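Local structure of alcohol dehydrogenase (Escherichia coli, 5VM2) at residues M1-A6 against L125-L129; D144-L150 against V311-V315; A160-V166 against D239-E243; K170-I174 against C229-T233; V201-R205 against K335-I339. The protein is a zinc-containing, medium-chain type dehydrogenase of unknown specificity that probably oxidises an alcohol substrate with NAD or NADP as acceptor. One frame throughout, in Å; residues are numbered along the deposited sequence.

Here a two-domain dehydrogenase is assembled from distant pieces of chain. Interaction 1 belongs to the GroES-like catalytic domain and closes before interaction 2 opens, their centres about 21 Å apart. Interactions 3 and 4, centres about 12 Å apart, lie in the Rossmann domain on neighbouring strands 238-243 and 171-175 of its parallel sheet; F242 N and I173 O, 2.8 Å apart, are probably hydrogen-bonded. Helix 145-163 serves interaction 2 near its start and interaction 3 near its end. Interaction 5 touches interaction 2, M314 O lying 3.5 Å from I339 CB, and spans the domains at the surface. Interactions 3 and 4 are nested within the loop closed by interaction 2; interaction 5 crosses it.

Interaction 1 (M1-A6 against L125-L129); sequences MKNSKA and LTHYL
Edge-to-edge backbone pairing, reinforced by side-chain hydrogen bonds, ties the N-terminal strand to the GroES-like catalytic domain just where strand 128-132 begins. M1-A6 and L125-Y128 run nearly antiparallel, their end-to-end directions 163° apart, but they form a single bridge, K5 with T126 (CA-CA 4.2 Å), so the pairing is local. N3-A6 is extended, on strand 3-10, which also pairs with strand 13-19 in a hairpin; T126 is extended too, whereas H127 turns to phi/psi -77/-33°.

Here side chains supply most of the bonds beyond the single bridge. N3, chi1 t, sends its amide into the bend: N3 OD1 receives weak bonds from H127 N and Y128 N, each 3.1 Å away, while N3 ND2 gives to Y128 O at 3.3 Å. T126, chi1 t, donates OG1 to S4 O at 2.6 Å. The Y128 ring, chi1 m, presents its edge to K2 O, with CE2 3.4 Å from that oxygen. The imidazole of H127, also m, meets S4 OG by its edge, at 3.2 Å from H127 CD2; that hydroxyl is hydrogen-bonded to Y321, whose ring packs edge-to-face with H127. K5 NZ leads away to a salt bridge with E60. At the far end A6 N donates to L125 O at 3.0 Å, and a water gives hydrogen bonds to A6 O at 2.6 Å and L125 O at 3.0 Å.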
# COMPACT_ATOMS: atom_id res chain seq x y z
N MET A 1 5.58 26.78 13.43
CA MET A 1 6.77 27.31 14.08
C MET A 1 7.53 26.21 14.81
O MET A 1 8.75 26.27 14.96
CB MET A 1 6.39 28.43 15.05
CG MET A 1 7.57 29.03 15.81
SD MET A 1 7.07 29.93 17.29
CE MET A 1 8.66 30.32 18.01
N LYS A 2 6.78 25.20 15.25
CA LYS A 2 7.33 24.06 15.96
C LYS A 2 6.87 22.77 15.30
O LYS A 2 5.91 22.75 14.53
CB LYS A 2 6.91 24.08 17.43
CG LYS A 2 7.35 22.86 18.22
CD LYS A 2 6.21 22.29 19.05
CE LYS A 2 6.68 21.14 19.92
NZ LYS A 2 5.65 20.08 20.04
N ASN A 3 7.57 21.68 15.61
CA ASN A 3 7.28 20.37 15.06
C ASN A 3 7.14 19.35 16.20
O ASN A 3 7.49 19.61 17.35
CB ASN A 3 8.39 19.94 14.09
CG ASN A 3 7.97 18.81 13.18
OD1 ASN A 3 6.78 18.52 13.04
ND2 ASN A 3 8.94 18.16 12.55
N SER A 4 6.60 18.19 15.85
CA SER A 4 6.56 17.04 16.74
C SER A 4 6.49 15.79 15.89
O SER A 4 6.19 15.84 14.70
CB SER A 4 5.36 17.12 17.71
OG SER A 4 4.15 16.78 17.05
N LYS A 5 6.79 14.65 16.51
CA LYS A 5 6.67 13.36 15.84
C LYS A 5 6.08 12.35 16.80
O LYS A 5 6.30 12.41 18.01
CB LYS A 5 8.02 12.81 15.33
CG LYS A 5 9.04 13.84 14.92
CD LYS A 5 10.41 13.20 14.68
CE LYS A 5 11.10 12.80 15.98
NZ LYS A 5 12.52 12.39 15.77
N ALA A 6 5.33 11.40 16.24
CA ALA A 6 4.86 10.23 16.98
C ALA A 6 5.93 9.15 16.89
O ALA A 6 6.33 8.75 15.79
CB ALA A 6 3.53 9.73 16.42
N LEU A 125 4.36 10.32 10.49
CA LEU A 125 3.60 10.88 11.61
C LEU A 125 4.41 12.01 12.25
O LEU A 125 5.11 11.83 13.24
CB LEU A 125 3.25 9.79 12.62
CG LEU A 125 2.26 8.75 12.10
CD1 LEU A 125 2.18 7.55 13.04
CD2 LEU A 125 0.89 9.37 11.90
N THR A 126 4.30 13.18 11.64
CA THR A 126 4.96 14.39 12.11
C THR A 126 4.27 15.57 11.43
O THR A 126 3.57 15.39 10.43
CB THR A 126 6.47 14.38 11.81
OG1 THR A 126 7.07 15.59 12.28
CG2 THR A 126 6.71 14.25 10.31
N HIS A 127 4.46 16.76 11.99
CA HIS A 127 3.83 17.93 11.38
C HIS A 127 4.58 18.39 10.14
O HIS A 127 3.95 18.89 9.20
CB HIS A 127 3.75 19.08 12.39
CG HIS A 127 2.70 18.88 13.44
ND1 HIS A 127 1.35 18.94 13.17
CD2 HIS A 127 2.80 18.62 14.77
CE1 HIS A 127 0.66 18.73 14.28
NE2 HIS A 127 1.52 18.53 15.27
N TYR A 128 5.90 18.22 10.10
CA TYR A 128 6.73 18.73 9.02
C TYR A 128 7.76 17.68 8.64
O TYR A 128 8.40 17.09 9.52
CB TYR A 128 7.44 20.03 9.42
CG TYR A 128 6.52 21.19 9.67
CD1 TYR A 128 6.12 22.02 8.63
CD2 TYR A 128 6.03 21.46 10.94
CE1 TYR A 128 5.27 23.09 8.85
CE2 TYR A 128 5.18 22.53 11.17
CZ TYR A 128 4.80 23.34 10.12
OH TYR A 128 3.95 24.40 10.34
N LEU A 129 7.93 17.46 7.34
CA LEU A 129 8.97 16.57 6.85
C LEU A 129 9.49 17.07 5.51
O LEU A 129 8.83 17.86 4.82
CB LEU A 129 8.47 15.12 6.74
CG LEU A 129 7.35 14.73 5.77
CD1 LEU A 129 7.85 14.51 4.34
CD2 LEU A 129 6.66 13.47 6.27
O HOH W 1 7.00 9.49 13.43

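Interaction 2 (D144-L150 against V311-V315)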
# COMPACT_ATOMS: atom_id res chain seq x y z
N ASP A 144 -8.14 15.65 -2.78
CA ASP A 144 -7.72 16.23 -1.51
C ASP A 144 -6.53 15.46 -0.94
O ASP A 144 -6.10 14.43 -1.49
CB ASP A 144 -8.89 16.28 -0.52
CG ASP A 144 -9.52 14.92 -0.27
OD1 ASP A 144 -8.79 14.00 0.16
OD2 ASP A 144 -10.74 14.79 -0.47
N THR A 145 -6.00 15.95 0.17
CA THR A 145 -4.78 15.36 0.71
C THR A 145 -5.02 14.00 1.36
O THR A 145 -4.08 13.22 1.49
CB THR A 145 -4.12 16.31 1.70
OG1 THR A 145 -5.10 16.80 2.62
CG2 THR A 145 -3.49 17.49 0.96
N MET A 146 -6.26 13.70 1.76
CA MET A 146 -6.54 12.34 2.22
C MET A 146 -6.52 11.35 1.06
O MET A 146 -6.01 10.23 1.21
CB MET A 146 -7.88 12.27 2.94
CG MET A 146 -8.11 10.91 3.58
SD MET A 146 -9.75 10.71 4.29
CE MET A 146 -10.75 10.63 2.80
N GLU A 147 -7.08 11.74 -0.09
CA GLU A 147 -6.95 10.90 -1.28
C GLU A 147 -5.49 10.79 -1.71
O GLU A 147 -5.04 9.71 -2.10
CB GLU A 147 -7.80 11.46 -2.42
CG GLU A 147 -9.30 11.28 -2.25
CD GLU A 147 -10.09 11.97 -3.35
OE1 GLU A 147 -10.68 11.26 -4.20
OE2 GLU A 147 -10.13 13.21 -3.36
N GLY A 148 -4.75 11.90 -1.65
CA GLY A 148 -3.34 11.85 -1.98
C GLY A 148 -2.57 10.87 -1.11
O GLY A 148 -1.63 10.22 -1.57
N THR A 149 -2.96 10.77 0.16
CA THR A 149 -2.34 9.80 1.05
C THR A 149 -2.59 8.38 0.58
O THR A 149 -1.69 7.53 0.64
CB THR A 149 -2.88 10.00 2.47
OG1 THR A 149 -2.59 11.33 2.91
CG2 THR A 149 -2.26 9.00 3.43
N LEU A 150 -3.80 8.11 0.08
CA LEU A 150 -4.11 6.74 -0.30
C LEU A 150 -3.61 6.37 -1.69
O LEU A 150 -3.74 5.21 -2.09
CB LEU A 150 -5.61 6.50 -0.20
CG LEU A 150 -6.19 7.00 1.12
CD1 LEU A 150 -7.64 7.37 0.97
CD2 LEU A 150 -6.00 5.94 2.21
N VAL A 311 -10.73 5.74 -3.84
CA VAL A 311 -10.03 5.50 -2.57
C VAL A 311 -10.73 6.16 -1.38
O VAL A 311 -10.53 5.72 -0.24
CB VAL A 311 -8.56 5.96 -2.64
CG1 VAL A 311 -7.79 5.11 -3.63
CG2 VAL A 311 -8.45 7.44 -3.00
N LYS A 312 -11.55 7.19 -1.62
CA LYS A 312 -12.23 7.88 -0.52
C LYS A 312 -13.24 6.96 0.16
O LYS A 312 -13.36 6.96 1.39
CB LYS A 312 -12.92 9.14 -1.04
CG LYS A 312 -13.89 9.78 -0.07
CD LYS A 312 -14.42 11.10 -0.61
CE LYS A 312 -13.28 12.02 -1.03
NZ LYS A 312 -12.35 12.31 0.09
N SER A 313 -13.96 6.15 -0.63
CA SER A 313 -14.94 5.24 -0.06
C SER A 313 -14.31 4.16 0.80
O SER A 313 -15.03 3.49 1.56
CB SER A 313 -15.76 4.59 -1.18
OG SER A 313 -16.60 5.53 -1.82
N MET A 314 -13.00 3.95 0.71
CA MET A 314 -12.38 2.89 1.49
C MET A 314 -12.08 3.32 2.92
O MET A 314 -11.97 2.46 3.80
CB MET A 314 -11.11 2.41 0.80
CG MET A 314 -11.37 1.91 -0.61
SD MET A 314 -9.88 1.38 -1.47
CE MET A 314 -9.21 0.23 -0.27
N VAL A 315 -11.97 4.62 3.18
CA VAL A 315 -11.63 5.12 4.51
C VAL A 315 -12.81 4.87 5.44
O VAL A 315 -13.88 5.47 5.28
CB VAL A 315 -11.26 6.60 4.48
CG1 VAL A 315 -10.89 7.08 5.88
CG2 VAL A 315 -10.10 6.82 3.54
O HOH W 2 -11.45 8.63 -4.24
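Charged and polar groups at the start of helix 145-163 are paired off almost one by one, partly within the helix and partly by the loop V311-V315. D144 is the N-cap: D144 OD1 accepts from E147 N at 2.8 Å, and E147 OE2 accepts from D144 N at 3.2 Å. These reciprocal bonds make a capping box, which satisfies the amide of E147 in the first turn and the N-cap's own amide. The second carboxylate oxygen, D144 OD2, forms a salt bridge with K312 NZ at 3.0 Å. The other oxygen of E147, OE1, receives a 2.7 Å bond from a water that in turn accepts from K312 N, 3.0 Å away. Both residues of the capping box thus also reach K312, one directly and one through water.

The helix follows strand 136-138, and the loop leads into strand 315-320. Beneath the polar layer, L150 CB meets V311 CB at 3.9 Å and L150 CD1 meets V315 CG2 at 3.6 Å, while M146 CE lies 3.9 Å from V315 CG2. Elsewhere on the first turns, T145 OG1 bonds to E34, and T149 OG1 donates to T145 O at 2.8 Å.

Interaction 3 (A160-V166 against D239-E243); sequences AAMLADV and DIVFE
Two backbones of different kind face each other without pairing: the end of helix 145-163 and the extended strand I240-E243. A160-L163 keeps helical phi/psi; D165 then takes the positive phi of 58°, and the chain closes in a Schellman motif, V166 N reaching back to A161 O at 3.1 Å and D165 N to M162 O at 3.0 Å. The helix end and the strand approach with A164 CA 7.2 Å from I240 CA and A160 CA 8.2 Å from F242 CA.

Alternation along the strand decides which side chains take part: I240 and F242 point toward the helix, V241 and E243 do not. This is helix-on-sheet packing of the Rossmann domain, where alanines at the helix end let a large aromatic ring come close. F242, chi1 m and chi2 90°, puts CZ 3.6 Å from A164 CB and 3.8 Å from V166 CG2, and CE2 3.9 Å from A160 CB. The V166 methyl lies at the ring edge. I240, chi1 m and chi2 t, sets CG2 4.0 Å from A164 CB and CD1 3.8 Å from V166 CG2. M265 of strand 262-267 touches both F242 and A164.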
# COMPACT_ATOMS: atom_id res chain seq x y z
N ALA A 160 0.89 -4.27 -9.03
CA ALA A 160 0.58 -5.69 -9.16
C ALA A 160 -0.16 -5.97 -10.47
O ALA A 160 0.23 -6.86 -11.24
CB ALA A 160 -0.25 -6.17 -7.97
N ALA A 161 -1.22 -5.21 -10.74
CA ALA A 161 -1.99 -5.43 -11.96
C ALA A 161 -1.15 -5.19 -13.21
O ALA A 161 -1.27 -5.93 -14.20
CB ALA A 161 -3.23 -4.52 -11.98
N MET A 162 -0.29 -4.17 -13.18
CA MET A 162 0.56 -3.88 -14.34
C MET A 162 1.59 -4.98 -14.53
O MET A 162 1.82 -5.44 -15.65
CB MET A 162 1.24 -2.52 -14.16
CG MET A 162 0.29 -1.34 -14.20
SD MET A 162 0.10 -0.74 -15.87
CE MET A 162 -0.46 0.93 -15.56
N LEU A 163 2.24 -5.40 -13.44
CA LEU A 163 3.18 -6.51 -13.50
C LEU A 163 2.52 -7.77 -14.05
O LEU A 163 3.13 -8.52 -14.82
CB LEU A 163 3.76 -6.80 -12.12
CG LEU A 163 5.10 -6.17 -11.74
CD1 LEU A 163 5.70 -6.91 -10.56
CD2 LEU A 163 6.05 -6.20 -12.93
N ALA A 164 1.26 -8.00 -13.68
CA ALA A 164 0.54 -9.19 -14.10
C ALA A 164 0.04 -9.10 -15.54
O ALA A 164 -0.45 -10.11 -16.05
CB ALA A 164 -0.64 -9.45 -13.16
N ASP A 165 0.16 -7.94 -16.18
CA ASP A 165 -0.36 -7.72 -17.54
C ASP A 165 -1.86 -7.99 -17.60
O ASP A 165 -2.36 -8.70 -18.48
CB ASP A 165 0.40 -8.58 -18.56
CG ASP A 165 0.17 -8.13 -19.98
OD1 ASP A 165 -0.13 -6.94 -20.19
OD2 ASP A 165 0.31 -8.97 -20.90
N VAL A 166 -2.59 -7.43 -16.63
CA VAL A 166 -4.05 -7.52 -16.66
C VAL A 166 -4.57 -6.88 -17.93
O VAL A 166 -4.12 -5.81 -18.35
CB VAL A 166 -4.65 -6.85 -15.41
CG1 VAL A 166 -6.17 -6.74 -15.53
CG2 VAL A 166 -4.27 -7.64 -14.16
N ASP A 239 -6.89 -16.83 -15.23
CA ASP A 239 -5.67 -16.36 -15.89
C ASP A 239 -4.66 -15.82 -14.87
O ASP A 239 -3.46 -16.06 -15.00
CB ASP A 239 -6.01 -15.26 -16.90
CG ASP A 239 -6.83 -15.77 -18.06
OD1 ASP A 239 -8.06 -15.92 -17.90
OD2 ASP A 239 -6.24 -16.02 -19.13
N ILE A 240 -5.14 -15.08 -13.88
CA ILE A 240 -4.27 -14.45 -12.89
C ILE A 240 -4.93 -14.64 -11.53
O ILE A 240 -6.12 -14.37 -11.38
CB ILE A 240 -4.05 -12.95 -13.17
CG1 ILE A 240 -3.49 -12.72 -14.57
CG2 ILE A 240 -3.14 -12.36 -12.12
CD1 ILE A 240 -3.77 -11.32 -15.11
N VAL A 241 -4.15 -15.09 -10.55
CA VAL A 241 -4.60 -15.13 -9.16
C VAL A 241 -3.70 -14.20 -8.37
O VAL A 241 -2.47 -14.35 -8.38
CB VAL A 241 -4.55 -16.55 -8.57
CG1 VAL A 241 -5.09 -16.53 -7.14
CG2 VAL A 241 -5.35 -17.52 -9.43
N PHE A 242 -4.31 -13.22 -7.71
CA PHE A 242 -3.60 -12.33 -6.82
C PHE A 242 -3.79 -12.81 -5.39
O PHE A 242 -4.92 -13.04 -4.95
CB PHE A 242 -4.12 -10.89 -6.94
CG PHE A 242 -3.84 -10.25 -8.26
CD1 PHE A 242 -4.75 -10.36 -9.30
CD2 PHE A 242 -2.67 -9.55 -8.47
CE1 PHE A 242 -4.50 -9.76 -10.54
CE2 PHE A 242 -2.40 -8.96 -9.69
CZ PHE A 242 -3.32 -9.07 -10.73
N GLU A 243 -2.69 -12.98 -4.67
CA GLU A 243 -2.71 -13.25 -3.24
C GLU A 243 -2.35 -11.95 -2.52
O GLU A 243 -1.25 -11.42 -2.70
CB GLU A 243 -1.74 -14.37 -2.88
CG GLU A 243 -2.03 -15.02 -1.54
CD GLU A 243 -1.63 -14.15 -0.37
OE1 GLU A 243 -2.37 -14.13 0.64
OE2 GLU A 243 -0.59 -13.47 -0.46

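Interaction 4 (K170-I174 against C229-T233); sequences KKIII and CQQFT
K171 and F232, with 76 Å² each buried, and I173, with 69 Å², define this contact between strand 171-175 and the last turn of helix 225-232. The strand is extended, so K171 and I173 turn to the helix while I172 between them points away; T233 leaves the helix at phi/psi -101/13°. CA-CA separations are 7.2 Å for K171 with T233 and 7.8 Å for I173 with C229.

K171 folds over the aromatic ring, its chain turning back with chi3 and chi4 both p. K171 NZ sits 3.9 Å from the centroid of the F232 ring, 27° off the normal, a cation-pi contact, and K171 CE lies at the same 3.9 Å, 13° off, a CH-pi contact. A weak, long ion pair links K171 NZ to E195. The ring itself, chi1 t, reaches I173, whose CG1 is 4.0 Å from F232 CE1; I172 O is 3.5 Å from F232 CE1. I173, chi1 m and chi2 t, places CD1 3.6 Å from C229 SG.

Strand 171-175 lies inside the six-stranded parallel sheet, and a helix packed on alternate residues of such a strand is the layered alpha/beta packing of the Rossmann fold.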
# COMPACT_ATOMS: atom_id res chain seq x y z
N LYS A 170 -8.94 -11.63 -19.52
CA LYS A 170 -8.25 -12.39 -18.49
C LYS A 170 -9.15 -12.48 -17.27
O LYS A 170 -9.55 -11.46 -16.71
CB LYS A 170 -6.91 -11.75 -18.14
CG LYS A 170 -5.94 -11.77 -19.32
CD LYS A 170 -4.53 -11.39 -18.93
CE LYS A 170 -3.57 -11.75 -20.06
NZ LYS A 170 -2.22 -11.14 -19.88
N LYS A 171 -9.49 -13.71 -16.88
CA LYS A 171 -10.31 -13.92 -15.69
C LYS A 171 -9.41 -13.85 -14.47
O LYS A 171 -8.35 -14.48 -14.44
CB LYS A 171 -11.02 -15.27 -15.76
CG LYS A 171 -12.01 -15.39 -16.89
CD LYS A 171 -12.86 -16.64 -16.75
CE LYS A 171 -13.76 -16.54 -15.53
NZ LYS A 171 -14.89 -15.58 -15.73
N ILE A 172 -9.85 -13.11 -13.46
CA ILE A 172 -9.00 -12.76 -12.33
C ILE A 172 -9.66 -13.20 -11.03
O ILE A 172 -10.88 -13.04 -10.85
CB ILE A 172 -8.70 -11.25 -12.32
CG1 ILE A 172 -7.88 -10.89 -13.57
CG2 ILE A 172 -7.96 -10.83 -11.06
CD1 ILE A 172 -7.33 -9.50 -13.57
N ILE A 173 -8.86 -13.78 -10.14
CA ILE A 173 -9.26 -14.10 -8.78
C ILE A 173 -8.35 -13.34 -7.84
O ILE A 173 -7.12 -13.43 -7.94
CB ILE A 173 -9.18 -15.61 -8.49
CG1 ILE A 173 -10.15 -16.39 -9.38
CG2 ILE A 173 -9.48 -15.87 -7.02
CD1 ILE A 173 -10.01 -17.89 -9.25
N ILE A 174 -8.94 -12.58 -6.93
CA ILE A 174 -8.21 -11.84 -5.92
C ILE A 174 -8.50 -12.47 -4.56
O ILE A 174 -9.66 -12.47 -4.11
CB ILE A 174 -8.58 -10.35 -5.93
CG1 ILE A 174 -8.12 -9.73 -7.26
CG2 ILE A 174 -7.95 -9.63 -4.75
CD1 ILE A 174 -8.55 -8.33 -7.45
N CYS A 229 -14.61 -21.01 -7.16
CA CYS A 229 -13.70 -20.47 -8.17
C CYS A 229 -13.70 -21.33 -9.43
O CYS A 229 -13.63 -20.80 -10.55
CB CYS A 229 -12.29 -20.35 -7.60
SG CYS A 229 -12.07 -18.97 -6.45
N GLN A 230 -13.77 -22.65 -9.27
CA GLN A 230 -13.84 -23.53 -10.44
C GLN A 230 -15.12 -23.29 -11.23
O GLN A 230 -15.11 -23.34 -12.47
CB GLN A 230 -13.73 -24.99 -10.00
CG GLN A 230 -12.31 -25.42 -9.65
CD GLN A 230 -11.33 -25.20 -10.79
OE1 GLN A 230 -10.65 -24.18 -10.85
NE2 GLN A 230 -11.27 -26.16 -11.71
N GLN A 231 -16.23 -23.05 -10.54
CA GLN A 231 -17.44 -22.63 -11.23
C GLN A 231 -17.22 -21.30 -11.94
O GLN A 231 -17.57 -21.14 -13.12
CB GLN A 231 -18.60 -22.51 -10.23
CG GLN A 231 -19.86 -21.91 -10.83
CD GLN A 231 -20.91 -21.60 -9.78
OE1 GLN A 231 -20.90 -22.16 -8.68
NE2 GLN A 231 -21.83 -20.71 -10.11
N PHE A 232 -16.62 -20.34 -11.24
CA PHE A 232 -16.37 -19.02 -11.82
C PHE A 232 -15.55 -19.11 -13.10
O PHE A 232 -15.81 -18.39 -14.07
CB PHE A 232 -15.68 -18.14 -10.78
CG PHE A 232 -15.10 -16.86 -11.32
CD1 PHE A 232 -13.73 -16.64 -11.29
CD2 PHE A 232 -15.92 -15.86 -11.83
CE1 PHE A 232 -13.19 -15.46 -11.78
CE2 PHE A 232 -15.39 -14.68 -12.32
CZ PHE A 232 -14.03 -14.48 -12.29
N THR A 233 -14.55 -20.01 -13.13
CA THR A 233 -13.66 -20.14 -14.27
C THR A 233 -14.01 -21.33 -15.16
O THR A 233 -13.21 -21.71 -16.01
CB THR A 233 -12.21 -20.27 -13.80
OG1 THR A 233 -12.04 -21.48 -13.05
CG2 THR A 233 -11.82 -19.08 -12.94

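Interaction 5 (V201-R205 against K335-I339); sequences VLEKR and KRDII
R205 lays its extended side chain, chi1 m with chi2 to chi4 near 180°, alongside the loop K335-I339, R205 CG 3.7 Å from I339 CD1. I339, chi1 and chi2 both m, thereby meets the aliphatic part of the arginine. At the far end R205 NH2 comes 3.7 Å from K335 O and 4.1 Å from K335 NZ, a like charge; the guanidinium has a weak, long ion pair with D200.

R336 of the loop, poorly ordered, meets L202 and K204. L202, chi1 m and chi2 t, puts CD2 over one face of the R336 guanidinium and 3.8 Å from R336 CG, while K204 CG lies at the edge, 3.6 Å from R336 NH1. R336 NH1 also makes a salt bridge with D337 OD1 at 3.5 Å, within the loop.

L202 is the N-cap of helix 203-211; the nearest CA atoms are those of L202 and R336 at 7.5 Å, K204 and D337 at 7.4 Å, and R205 and I339 at 7.1 Å. One segment follows strand 195-200 of the Rossmann sheet and the other leads into strand 340-344 of the catalytic domain, so this packing of long charged side chains against L202 and I339 bridges the two domains of a zinc-containing alcohol dehydrogenase fold.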
# COMPACT_ATOMS: atom_id res chain seq x y z
N VAL A 201 -13.22 -13.54 4.05
CA VAL A 201 -13.98 -14.21 5.10
C VAL A 201 -14.85 -13.26 5.90
O VAL A 201 -15.57 -13.70 6.80
CB VAL A 201 -13.06 -15.01 6.04
CG1 VAL A 201 -12.40 -16.16 5.30
CG2 VAL A 201 -12.01 -14.09 6.68
N LEU A 202 -14.82 -11.96 5.60
CA LEU A 202 -15.58 -10.96 6.34
C LEU A 202 -16.60 -10.33 5.40
O LEU A 202 -16.23 -9.80 4.34
CB LEU A 202 -14.66 -9.91 6.95
CG LEU A 202 -13.81 -10.44 8.12
CD1 LEU A 202 -12.73 -9.44 8.50
CD2 LEU A 202 -14.68 -10.78 9.32
N GLU A 203 -17.88 -10.38 5.78
CA GLU A 203 -18.93 -9.91 4.89
C GLU A 203 -18.81 -8.42 4.61
O GLU A 203 -19.20 -7.96 3.53
CB GLU A 203 -20.31 -10.23 5.49
CG GLU A 203 -20.77 -11.67 5.26
CD GLU A 203 -20.93 -12.02 3.79
OE1 GLU A 203 -21.22 -11.11 2.99
OE2 GLU A 203 -20.76 -13.21 3.44
N LYS A 204 -18.27 -7.64 5.55
CA LYS A 204 -18.11 -6.21 5.32
C LYS A 204 -17.09 -5.93 4.22
O LYS A 204 -17.25 -4.99 3.43
CB LYS A 204 -17.72 -5.50 6.61
CG LYS A 204 -18.74 -5.60 7.74
CD LYS A 204 -20.17 -5.66 7.22
CE LYS A 204 -21.09 -6.31 8.24
NZ LYS A 204 -22.43 -6.60 7.68
N ARG A 205 -16.02 -6.74 4.16
CA ARG A 205 -15.04 -6.56 3.09
C ARG A 205 -15.60 -7.00 1.75
O ARG A 205 -15.32 -6.38 0.72
CB ARG A 205 -13.76 -7.33 3.43
CG ARG A 205 -13.05 -6.84 4.68
CD ARG A 205 -11.65 -7.45 4.81
NE ARG A 205 -10.89 -6.82 5.89
CZ ARG A 205 -9.63 -7.12 6.19
NH1 ARG A 205 -8.99 -8.05 5.50
NH2 ARG A 205 -9.02 -6.50 7.19
N LYS A 335 -9.37 -4.95 13.97
CA LYS A 335 -9.03 -5.24 12.58
C LYS A 335 -10.22 -5.75 11.79
O LYS A 335 -10.24 -5.64 10.56
CB LYS A 335 -7.89 -6.27 12.54
CG LYS A 335 -6.82 -6.01 11.50
CD LYS A 335 -5.67 -7.00 11.66
CE LYS A 335 -4.87 -7.14 10.37
NZ LYS A 335 -5.72 -7.64 9.25
N ARG A 336 -11.23 -6.29 12.48
CA ARG A 336 -12.40 -6.87 11.83
C ARG A 336 -13.23 -5.83 11.09
O ARG A 336 -13.91 -6.16 10.11
CB ARG A 336 -13.27 -7.58 12.87
CG ARG A 336 -14.33 -8.51 12.30
CD ARG A 336 -15.74 -8.07 12.70
NE ARG A 336 -16.77 -8.81 11.98
CZ ARG A 336 -17.29 -8.44 10.81
NH1 ARG A 336 -16.86 -7.33 10.22
NH2 ARG A 336 -18.22 -9.18 10.24
N ASP A 337 -13.22 -4.58 11.55
CA ASP A 337 -14.15 -3.57 11.05
C ASP A 337 -13.46 -2.44 10.30
O ASP A 337 -14.13 -1.48 9.90
CB ASP A 337 -14.96 -3.00 12.22
CG ASP A 337 -16.10 -3.91 12.63
OD1 ASP A 337 -16.98 -4.18 11.80
OD2 ASP A 337 -16.10 -4.36 13.80
N ILE A 338 -12.15 -2.52 10.08
CA ILE A 338 -11.40 -1.45 9.43
C ILE A 338 -11.02 -1.90 8.02
O ILE A 338 -10.32 -2.91 7.85
CB ILE A 338 -10.15 -1.07 10.23
CG1 ILE A 338 -10.54 -0.59 11.63
CG2 ILE A 338 -9.37 0.02 9.50
CD1 ILE A 338 -9.36 -0.24 12.51
N ILE A 339 -11.49 -1.16 7.02
CA ILE A 339 -10.96 -1.31 5.68
C ILE A 339 -9.69 -0.49 5.52
O ILE A 339 -8.63 -1.01 5.15
CB ILE A 339 -12.02 -0.90 4.64
CG1 ILE A 339 -13.29 -1.72 4.83
CG2 ILE A 339 -11.48 -1.07 3.23
CD1 ILE A 339 -13.12 -3.19 4.53